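Local coordinates for protein amphinase-2 (Rana pipiens, PDB 2P7S) that cleaves RNA as a secreted, cytotoxic endonuclease of the pancreatic ribonuclease family, acting on poly(U), poly(C) and ribosomal RNA, at residues N45-S50 and T77-P82; D5-K10 and T99-Y104. All coordinates share one frame; numbering follows the deposited sequence.

Contact 1: N45-S50 and T77-P82; sequences NTFIHS and TTCKNP. With ACT (acetate ion), chain C.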
loop_
_atom_site.group_PDB
_atom_site.type_symbol
_atom_site.label_atom_id
_atom_site.label_comp_id
_atom_site.label_asym_id
_atom_site.label_seq_id
_atom_site.Cartn_x
_atom_site.Cartn_y
_atom_site.Cartn_z
ATOM N N ASN A 45 -7.054 4.154 -2.052
ATOM C CA ASN A 45 -5.705 3.603 -1.900
ATOM C C ASN A 45 -5.404 3.239 -0.455
ATOM O O ASN A 45 -5.870 3.905 0.468
ATOM C CB ASN A 45 -4.631 4.577 -2.380
ATOM C CG ASN A 45 -3.268 3.901 -2.522
ATOM O OD1 ASN A 45 -3.107 2.986 -3.333
ATOM N ND2 ASN A 45 -2.297 4.330 -1.726
ATOM N N THR A 46 -4.623 2.179 -0.265
ATOM C CA THR A 46 -4.248 1.737 1.076
ATOM C C THR A 46 -2.745 1.923 1.288
ATOM O O THR A 46 -1.932 1.569 0.427
ATOM C CB THR A 46 -4.628 0.252 1.303
ATOM O OG1 THR A 46 -6.055 0.124 1.309
ATOM C CG2 THR A 46 -4.093 -0.239 2.634
ATOM N N PHE A 47 -2.389 2.510 2.428
ATOM C CA PHE A 47 -1.001 2.762 2.784
ATOM C C PHE A 47 -0.540 1.856 3.916
ATOM O O PHE A 47 -1.264 1.640 4.885
ATOM C CB PHE A 47 -0.824 4.227 3.192
ATOM C CG PHE A 47 -1.084 5.195 2.078
ATOM C CD1 PHE A 47 -2.368 5.670 1.831
ATOM C CD2 PHE A 47 -0.046 5.603 1.247
ATOM C CE1 PHE A 47 -2.608 6.540 0.768
ATOM C CE2 PHE A 47 -0.275 6.471 0.177
ATOM C CZ PHE A 47 -1.557 6.940 -0.063
ATOM N N ILE A 48 0.682 1.350 3.797
ATOM C CA ILE A 48 1.243 0.439 4.788
ATOM C C ILE A 48 2.272 1.180 5.640
ATOM O O ILE A 48 3.284 1.655 5.127
ATOM C CB ILE A 48 1.941 -0.761 4.094
ATOM C CG1 ILE A 48 1.019 -1.362 3.034
ATOM C CG2 ILE A 48 2.314 -1.815 5.122
ATOM C CD1 ILE A 48 1.760 -2.199 1.992
ATOM N N HIS A 49 1.999 1.282 6.938
ATOM C CA HIS A 49 2.896 1.972 7.861
ATOM C C HIS A 49 3.973 0.997 8.313
ATOM O O HIS A 49 3.834 0.322 9.341
ATOM C CB HIS A 49 2.102 2.480 9.066
ATOM C CG HIS A 49 1.075 3.506 8.711
ATOM N ND1 HIS A 49 1.357 4.855 8.662
ATOM C CD2 HIS A 49 -0.219 3.377 8.330
ATOM C CE1 HIS A 49 0.282 5.512 8.264
ATOM N NE2 HIS A 49 -0.688 4.638 8.055
ATOM N N SER A 50 5.048 0.922 7.542
ATOM C CA SER A 50 6.136 0.006 7.855
ATOM C C SER A 50 7.381 0.286 7.031
ATOM O O SER A 50 7.328 0.999 6.024
ATOM C CB SER A 50 5.681 -1.437 7.596
ATOM O OG SER A 50 6.776 -2.341 7.566
ATOM N N THR A 77 -3.627 2.347 6.577
ATOM C CA THR A 77 -4.494 3.507 6.434
ATOM C C THR A 77 -5.112 3.451 5.044
ATOM O O THR A 77 -4.407 3.377 4.037
ATOM C CB THR A 77 -3.727 4.826 6.570
ATOM O OG1 THR A 77 -3.303 4.987 7.924
ATOM C CG2 THR A 77 -4.609 6.003 6.169
ATOM N N THR A 78 -6.434 3.470 4.987
ATOM C CA THR A 78 -7.111 3.436 3.707
ATOM C C THR A 78 -7.780 4.786 3.470
ATOM O O THR A 78 -8.502 5.282 4.330
ATOM C CB THR A 78 -8.168 2.297 3.676
ATOM O OG1 THR A 78 -7.498 1.031 3.736
ATOM C CG2 THR A 78 -8.994 2.363 2.402
ATOM N N CYS A 79 -7.491 5.389 2.321
ATOM C CA CYS A 79 -8.078 6.673 1.939
ATOM C C CYS A 79 -9.164 6.369 0.910
ATOM O O CYS A 79 -8.890 5.726 -0.106
ATOM C CB CYS A 79 -7.028 7.566 1.290
ATOM S SG CYS A 79 -5.587 7.911 2.344
ATOM N N LYS A 80 -10.384 6.841 1.150
ATOM C CA LYS A 80 -11.465 6.553 0.213
ATOM C C LYS A 80 -12.588 7.589 0.214
ATOM O O LYS A 80 -12.555 8.574 0.964
ATOM C CB LYS A 80 -12.064 5.187 0.545
ATOM C CG LYS A 80 -12.753 5.148 1.902
ATOM C CD LYS A 80 -13.345 3.778 2.166
ATOM C CE LYS A 80 -14.170 3.766 3.439
ATOM N NZ LYS A 80 -14.808 2.436 3.647
ATOM N N ASN A 81 -13.576 7.344 -0.641
ATOM C CA ASN A 81 -14.757 8.192 -0.766
ATOM C C ASN A 81 -14.457 9.680 -0.903
ATOM O O ASN A 81 -14.995 10.507 -0.158
ATOM C CB ASN A 81 -15.683 7.960 0.429
ATOM C CG ASN A 81 -16.051 6.499 0.594
ATOM O OD1 ASN A 81 -15.808 5.690 -0.303
ATOM N ND2 ASN A 81 -16.637 6.152 1.734
ATOM N N PRO A 82 -13.607 10.046 -1.869
ATOM C CA PRO A 82 -13.289 11.463 -2.036
ATOM C C PRO A 82 -14.479 12.302 -2.498
ATOM O O PRO A 82 -15.378 11.820 -3.191
ATOM C CB PRO A 82 -12.175 11.439 -3.077
ATOM C CG PRO A 82 -12.580 10.271 -3.948
ATOM C CD PRO A 82 -12.958 9.233 -2.915
HETATM C C ACT C . -8.690 -2.313 0.667
HETATM O O ACT C . -8.862 -3.552 0.731
HETATM O OXT ACT C . -7.663 -1.651 0.170
HETATM C CH3 ACT C . -9.808 -1.452 1.231
#
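The Phe47 ring has the side-chain amide of Asn45 on one face, with ND2 3.2 Å above the plane and displaced toward the rim. At its edge, near the plane, lies the carbonyl oxygen of Thr77. Cys79 SG approaches obliquely, 3.6 Å from Phe47 CE1, as a sulfur-aromatic contact. The imidazole of His49 works edge-on. Its NE2 meets Thr77 OG1 at 2.6 Å in a short hydrogen bond, and either atom could be the donor. Its other nitrogen, ND1, is bonded to Gln19 O, so both ring nitrogens are engaged and the rotation of the ring is fixed.

These side chains are set by an antiparallel pairing of two strands. Asn45 with Cys79 and Phe47 with Thr77 are hydrogen-bonded pairs, and their side chains share one face of the sheet. Phe47 N reaches Thr77 O at 2.7 Å, almost straight at 174°. Cys79 N comes to Asn45 O at 2.9 Å, nearly along the C=O axis. On the other face, the non-hydrogen-bonded pair Thr46 and Thr78 brings the two OG1 atoms to 3.0 Å. Both hydroxyls lie anti to their own carbonyl carbons. Thr46 OG1 donates to acetate OXT at 2.7 Å.

Asn45 and Thr46 belong to the substrate site inferred by similarity. Asn45 ND2 bonds to Lys14 O, and Thr46 O to the probable proton acceptor His15, both on helix 6-15. Cys79 is disulfide-bonded to Cys26. Strand 45-49 thus runs between short strand 16-17 and strand 74-83, which pairs in turn with strand 86-101.

Contact 2: D5-K10 and T99-Y104; sequences DREWEK and TCRDNY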
loop_
_atom_site.group_PDB
_atom_site.type_symbol
_atom_site.label_atom_id
_atom_site.label_comp_id
_atom_site.label_asym_id
_atom_site.label_seq_id
_atom_site.Cartn_x
_atom_site.Cartn_y
_atom_site.Cartn_z
ATOM N N ASP A 5 14.258 -2.398 -9.152
ATOM C CA ASP A 5 13.105 -2.948 -9.926
ATOM C C ASP A 5 12.004 -1.888 -10.038
ATOM O O ASP A 5 11.532 -1.365 -9.026
ATOM C CB ASP A 5 12.552 -4.191 -9.229
ATOM C CG ASP A 5 11.487 -4.881 -10.045
ATOM O OD1 ASP A 5 11.845 -5.732 -10.890
ATOM O OD2 ASP A 5 10.289 -4.561 -9.857
ATOM N N ARG A 6 11.589 -1.590 -11.268
ATOM C CA ARG A 6 10.568 -0.573 -11.517
ATOM C C ARG A 6 9.218 -0.799 -10.834
ATOM O O ARG A 6 8.682 0.113 -10.196
ATOM C CB ARG A 6 10.361 -0.413 -13.013
ATOM N N GLU A 7 8.660 -1.996 -10.983
ATOM C CA GLU A 7 7.370 -2.313 -10.375
ATOM C C GLU A 7 7.413 -2.206 -8.849
ATOM O O GLU A 7 6.467 -1.718 -8.230
ATOM C CB GLU A 7 6.913 -3.713 -10.807
ATOM C CG GLU A 7 6.533 -3.792 -12.288
ATOM C CD GLU A 7 6.078 -5.180 -12.714
ATOM O OE1 GLU A 7 6.900 -6.119 -12.699
ATOM O OE2 GLU A 7 4.891 -5.333 -13.063
ATOM N N TRP A 8 8.510 -2.664 -8.252
ATOM C CA TRP A 8 8.707 -2.595 -6.803
ATOM C C TRP A 8 8.777 -1.131 -6.369
ATOM O O TRP A 8 8.139 -0.733 -5.393
ATOM C CB TRP A 8 10.015 -3.300 -6.420
ATOM C CG TRP A 8 10.497 -3.117 -4.982
ATOM C CD1 TRP A 8 11.784 -2.874 -4.583
ATOM C CD2 TRP A 8 9.730 -3.258 -3.772
ATOM N NE1 TRP A 8 11.869 -2.860 -3.212
ATOM C CE2 TRP A 8 10.624 -3.094 -2.688
ATOM C CE3 TRP A 8 8.377 -3.509 -3.498
ATOM C CZ2 TRP A 8 10.210 -3.175 -1.350
ATOM C CZ3 TRP A 8 7.966 -3.589 -2.164
ATOM C CH2 TRP A 8 8.882 -3.421 -1.110
ATOM N N GLU A 9 9.558 -0.335 -7.095
ATOM C CA GLU A 9 9.705 1.082 -6.761
ATOM C C GLU A 9 8.348 1.781 -6.784
ATOM O O GLU A 9 8.041 2.587 -5.907
ATOM C CB GLU A 9 10.661 1.777 -7.738
ATOM C CG GLU A 9 12.122 1.361 -7.610
ATOM C CD GLU A 9 12.720 1.677 -6.245
ATOM O OE1 GLU A 9 12.419 2.760 -5.698
ATOM O OE2 GLU A 9 13.504 0.848 -5.724
ATOM N N LYS A 10 7.535 1.461 -7.786
ATOM C CA LYS A 10 6.215 2.062 -7.899
ATOM C C LYS A 10 5.336 1.618 -6.728
ATOM O O LYS A 10 4.580 2.423 -6.179
ATOM C CB LYS A 10 5.555 1.664 -9.219
ATOM C CG LYS A 10 4.234 2.369 -9.482
ATOM C CD LYS A 10 3.568 1.836 -10.737
ATOM C CE LYS A 10 2.226 2.503 -10.974
ATOM N NZ LYS A 10 1.525 1.932 -12.159
ATOM N N THR A 99 0.253 -8.877 -5.004
ATOM C CA THR A 99 0.684 -9.681 -6.138
ATOM C C THR A 99 2.195 -9.553 -6.118
ATOM O O THR A 99 2.724 -8.452 -5.959
ATOM C CB THR A 99 0.185 -9.132 -7.486
ATOM O OG1 THR A 99 -1.239 -9.005 -7.457
ATOM C CG2 THR A 99 0.584 -10.075 -8.618
ATOM N N CYS A 100 2.877 -10.682 -6.255
ATOM C CA CYS A 100 4.331 -10.707 -6.269
ATOM C C CYS A 100 4.794 -11.029 -7.676
ATOM O O CYS A 100 4.084 -11.697 -8.432
ATOM C CB CYS A 100 4.872 -11.817 -5.367
ATOM S SG CYS A 100 4.554 -11.705 -3.584
ATOM N N ARG A 101 5.978 -10.535 -8.020
ATOM C CA ARG A 101 6.611 -10.838 -9.298
ATOM C C ARG A 101 7.882 -11.432 -8.713
ATOM O O ARG A 101 8.822 -10.708 -8.386
ATOM C CB ARG A 101 6.922 -9.570 -10.093
ATOM C CG ARG A 101 7.334 -9.831 -11.552
ATOM C CD ARG A 101 8.744 -10.394 -11.658
ATOM N NE ARG A 101 9.753 -9.402 -11.290
ATOM C CZ ARG A 101 11.046 -9.671 -11.123
ATOM N NH1 ARG A 101 11.497 -10.908 -11.291
ATOM N NH2 ARG A 101 11.889 -8.702 -10.786
ATOM N N ASP A 102 7.876 -12.749 -8.529
ATOM C CA ASP A 102 8.995 -13.439 -7.907
ATOM C C ASP A 102 9.176 -12.860 -6.492
ATOM O O ASP A 102 8.246 -12.912 -5.680
ATOM C CB ASP A 102 10.272 -13.275 -8.743
ATOM C CG ASP A 102 10.188 -13.995 -10.089
ATOM O OD1 ASP A 102 9.853 -15.199 -10.106
ATOM O OD2 ASP A 102 10.458 -13.360 -11.127
ATOM N N ASN A 103 10.341 -12.286 -6.196
ATOM C CA ASN A 103 10.597 -11.752 -4.856
ATOM C C ASN A 103 10.175 -10.299 -4.605
ATOM O O ASN A 103 10.412 -9.761 -3.521
ATOM C CB ASN A 103 12.084 -11.921 -4.512
ATOM C CG ASN A 103 13.005 -11.182 -5.481
ATOM O OD1 ASN A 103 12.801 -11.199 -6.703
ATOM N ND2 ASN A 103 14.038 -10.544 -4.937
ATOM N N TYR A 104 9.533 -9.675 -5.589
ATOM C CA TYR A 104 9.109 -8.277 -5.456
ATOM C C TYR A 104 7.604 -7.991 -5.416
ATOM O O TYR A 104 6.855 -8.458 -6.265
ATOM C CB TYR A 104 9.686 -7.443 -6.604
ATOM C CG TYR A 104 11.175 -7.234 -6.545
ATOM C CD1 TYR A 104 12.040 -7.960 -7.366
ATOM C CD2 TYR A 104 11.724 -6.315 -5.655
ATOM C CE1 TYR A 104 13.423 -7.769 -7.296
ATOM C CE2 TYR A 104 13.095 -6.120 -5.578
ATOM C CZ TYR A 104 13.936 -6.848 -6.396
ATOM O OH TYR A 104 15.291 -6.649 -6.292
HETATM O O HOH W 1 8.983 -6.789 -11.218
#
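An Asx motif at the start of helix 6-15 faces a type II' beta turn, Arg101 to Tyr104, which joins strands 86-101 and 104-111 of the ribonuclease A fold. Asp5 is the hub. Its CG lies anti to the backbone N (chi1 -174°). OD2 turns back to accept from Trp8 N through its anti lone pair, at 3.1 Å.

The Asp5 side chain lies flat over one face of the Tyr104 ring. CB sits 4.0 Å from the ring centroid, almost on the normal, as a CH-pi contact, and the carboxylate plane is only 8° from that of the ring. Trp8 crosses Tyr104 at about a right angle. Tyr104 CD2 comes over a face of the indole, 3.5 Å from Trp8 CG, with the pyrrole and phenol planes at 45°. The phenol therefore packs against both Asp5 and Trp8.

Arg101 bends at chi2 and chi3 and spreads its guanidinium between two acids. NH2 gives Asp5 OD1 a salt bridge of 3.0 Å, reaching that oxygen from above the carboxylate plane. NH1 pairs with Asp102 OD2 at 2.7 Å. Both acids would be expected to stay ionised beside this cation. A leucine in place of Arg101 would remove both charged links and would probably leave Asp5 less firmly held over Tyr104. Glu7 crosses Arg101 at about a right angle, and its OE1 has its stronger partner in Arg65 of strand 65-69. Helix 52-56 also packs on Trp8 and Tyr104 through Lys56.

Between Glu7, Asp5 and Arg101 sits one water, which accepts from Arg101 NE at 2.7 Å in the guanidinium plane.

In the fold
Contact 2 joins residues near the two ends of the chain, and both segments of contact 1 come between them in sequence. The centres are 19 Å apart, on opposite sides of the chain's centre, and the nearest atoms are about 8 Å apart. The two contacts share one curved mixed sheet, in which strands 74-83 and 86-101 are neighbours. Helix 6-15 also bridges them. Its first turn meets the turn after strand 86-101 in contact 2, and its far end carries His15 beside strand 45-49 of contact 1. The helix is thus held at both ends, consistent with placing His15 across from His107 of strand 104-111.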